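Local coordinates for protein lysine-specific demethylase REF6 (Arabidopsis thaliana, PDB 6A58) that removes methyl groups from di- and trimethylated histone H3 tails, and binds DNA through its C2H2 zinc fingers, at residues Tyr23-Glu28 with Met41-Asn46. Residues are numbered along the deposited sequence; the frame is centred on the assembly and turned at random.
With ZN (zinc ion), chain B.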
loop_
_atom_site.group_PDB
_atom_site.type_symbol
_atom_site.label_atom_id
_atom_site.label_comp_id
_atom_site.label_asym_id
_atom_site.label_seq_id
_atom_site.Cartn_x
_atom_site.Cartn_y
_atom_site.Cartn_z
ATOM N N TYR A 23 2.547 9.576 23.299
ATOM C CA TYR A 23 3.549 8.585 23.675
ATOM C C TYR A 23 4.016 7.835 22.429
ATOM O O TYR A 23 3.270 7.036 21.862
ATOM C CB TYR A 23 2.961 7.611 24.696
ATOM C CG TYR A 23 2.743 8.235 26.057
ATOM C CD1 TYR A 23 1.600 8.991 26.330
ATOM C CD2 TYR A 23 3.682 8.072 27.073
ATOM C CE1 TYR A 23 1.402 9.567 27.580
ATOM C CE2 TYR A 23 3.493 8.641 28.324
ATOM C CZ TYR A 23 2.353 9.387 28.574
ATOM O OH TYR A 23 2.169 9.948 29.818
ATOM N N GLN A 24 5.257 8.090 22.019
ATOM C CA GLN A 24 5.800 7.541 20.772
ATOM C C GLN A 24 6.393 6.144 20.997
ATOM O O GLN A 24 6.963 5.867 22.059
ATOM C CB GLN A 24 6.859 8.489 20.184
ATOM C CG GLN A 24 6.317 9.831 19.678
ATOM C CD GLN A 24 6.049 10.866 20.769
ATOM O OE1 GLN A 24 6.526 10.745 21.901
ATOM N NE2 GLN A 24 5.285 11.900 20.424
ATOM N N CYS A 25 6.247 5.273 19.999
ATOM C CA CYS A 25 6.841 3.932 20.034
ATOM C C CYS A 25 8.319 3.997 19.674
ATOM O O CYS A 25 8.687 4.635 18.686
ATOM C CB CYS A 25 6.129 2.987 19.069
ATOM S SG CYS A 25 6.773 1.297 19.139
ATOM N N ASN A 26 9.156 3.325 20.467
ATOM C CA ASN A 26 10.612 3.327 20.252
ATOM C C ASN A 26 11.143 2.117 19.472
ATOM O O ASN A 26 12.360 1.956 19.348
ATOM C CB ASN A 26 11.364 3.489 21.586
ATOM C CG ASN A 26 11.159 2.326 22.543
ATOM O OD1 ASN A 26 10.373 1.410 22.294
ATOM N ND2 ASN A 26 11.864 2.377 23.669
ATOM N N MET A 27 10.250 1.274 18.953
ATOM C CA MET A 27 10.654 0.130 18.134
ATOM C C MET A 27 11.168 0.615 16.783
ATOM O O MET A 27 10.627 1.564 16.214
ATOM C CB MET A 27 9.489 -0.844 17.934
ATOM C CG MET A 27 9.020 -1.517 19.214
ATOM S SD MET A 27 10.228 -2.688 19.866
ATOM C CE MET A 27 10.049 -4.034 18.701
ATOM N N GLU A 28 12.216 -0.038 16.283
ATOM C CA GLU A 28 12.878 0.387 15.047
ATOM C C GLU A 28 11.898 0.365 13.873
ATOM O O GLU A 28 11.213 -0.634 13.645
ATOM C CB GLU A 28 14.091 -0.505 14.737
ATOM C CG GLU A 28 15.047 0.056 13.689
ATOM C CD GLU A 28 15.786 1.303 14.152
ATOM O OE1 GLU A 28 15.917 2.250 13.348
ATOM O OE2 GLU A 28 16.238 1.343 15.317
ATOM N N MET A 41 2.096 0.738 26.184
ATOM C CA MET A 41 2.483 -0.554 26.770
ATOM C C MET A 41 1.772 -1.727 26.092
ATOM O O MET A 41 2.395 -2.755 25.799
ATOM C CB MET A 41 2.215 -0.568 28.277
ATOM C CG MET A 41 3.152 0.324 29.072
ATOM S SD MET A 41 2.877 0.230 30.852
ATOM C CE MET A 41 1.491 1.322 31.113
ATOM N N LEU A 42 0.480 -1.560 25.820
ATOM C CA LEU A 42 -0.291 -2.575 25.101
ATOM C C LEU A 42 0.227 -2.747 23.671
ATOM O O LEU A 42 0.307 -3.868 23.162
ATOM C CB LEU A 42 -1.786 -2.237 25.104
ATOM C CG LEU A 42 -2.458 -2.231 26.487
ATOM C CD1 LEU A 42 -3.869 -1.672 26.400
ATOM C CD2 LEU A 42 -2.462 -3.619 27.112
ATOM N N HIS A 43 0.605 -1.636 23.040
ATOM C CA HIS A 43 1.232 -1.663 21.723
ATOM C C HIS A 43 2.551 -2.450 21.708
ATOM O O HIS A 43 2.801 -3.211 20.776
ATOM C CB HIS A 43 1.466 -0.232 21.231
ATOM C CG HIS A 43 2.194 -0.152 19.929
ATOM N ND1 HIS A 43 1.619 -0.528 18.736
ATOM C CD2 HIS A 43 3.442 0.278 19.629
ATOM C CE1 HIS A 43 2.485 -0.341 17.756
ATOM N NE2 HIS A 43 3.601 0.140 18.272
ATOM N N LYS A 44 3.375 -2.279 22.741
ATOM C CA LYS A 44 4.640 -3.025 22.853
ATOM C C LYS A 44 4.451 -4.533 23.099
ATOM O O LYS A 44 5.383 -5.312 22.875
ATOM C CB LYS A 44 5.550 -2.400 23.910
ATOM C CG LYS A 44 6.112 -1.064 23.463
ATOM C CD LYS A 44 6.904 -0.385 24.558
ATOM C CE LYS A 44 7.416 0.961 24.082
ATOM N NZ LYS A 44 8.247 1.646 25.105
ATOM N N ARG A 45 3.254 -4.922 23.551
ATOM C CA ARG A 45 2.848 -6.333 23.644
ATOM C C ARG A 45 2.177 -6.829 22.355
ATOM O O ARG A 45 1.560 -7.901 22.329
ATOM C CB ARG A 45 1.912 -6.529 24.838
ATOM C CG ARG A 45 2.619 -6.413 26.179
ATOM C CD ARG A 45 1.633 -6.356 27.323
ATOM N NE ARG A 45 0.701 -7.483 27.321
ATOM C CZ ARG A 45 -0.355 -7.598 28.125
ATOM N NH1 ARG A 45 -0.637 -6.659 29.032
ATOM N NH2 ARG A 45 -1.144 -8.666 28.019
ATOM N N ASN A 46 2.305 -6.051 21.275
ATOM C CA ASN A 46 1.797 -6.400 19.948
ATOM C C ASN A 46 0.293 -6.658 19.895
ATOM O O ASN A 46 -0.175 -7.531 19.158
ATOM C CB ASN A 46 2.607 -7.570 19.365
ATOM C CG ASN A 46 4.088 -7.255 19.270
ATOM O OD1 ASN A 46 4.930 -8.043 19.692
ATOM N ND2 ASN A 46 4.409 -6.087 18.736
HETATM ZN ZN ZN B . 5.484 0.439 17.441
HETATM O O HOH W 1 8.440 3.954 23.415
#
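Half of the first zinc site in the degenerate C2H2 finger is built here, one ligand coming from the loop after strand 23-24 and the other from helix 37-44. Cys25 SG binds the zinc ion at 2.3 Å and His43 NE2 at 2.1 Å. The sulfur of Cys25, SG, stands 3.5 Å from His43 NE2, at the edge of the imidazole and in its plane, as expected when both atoms bind the same metal. His43 swings its ring anti to the backbone N (chi1 176°), bringing NE2 to the metal. Met27 N also donates a nearly straight hydrogen bond to Cys25 SG (3.5 Å, 165°), which would probably temper the thiolate charge. Alongside the site, the extended Lys44 chain crosses Asn26 at about a right angle, Lys44 CE lying 3.5 Å from Asn26 OD1. One water bridges the Gln24 carbonyl oxygen, to which it donates, and the side-chain nitrogen Lys44 NZ, from which it accepts at 2.9 Å. Asn46, with positive phi, closes the helix in a Schellman motif, Asn46 N bonding His43 O at 2.9 Å. Cys30 and His60 complete the tetrad; because His60 lies in helix 60-70, the metal ties the hairpin of strands 23-24 and 33-34 and helix 37-44 to the next helix.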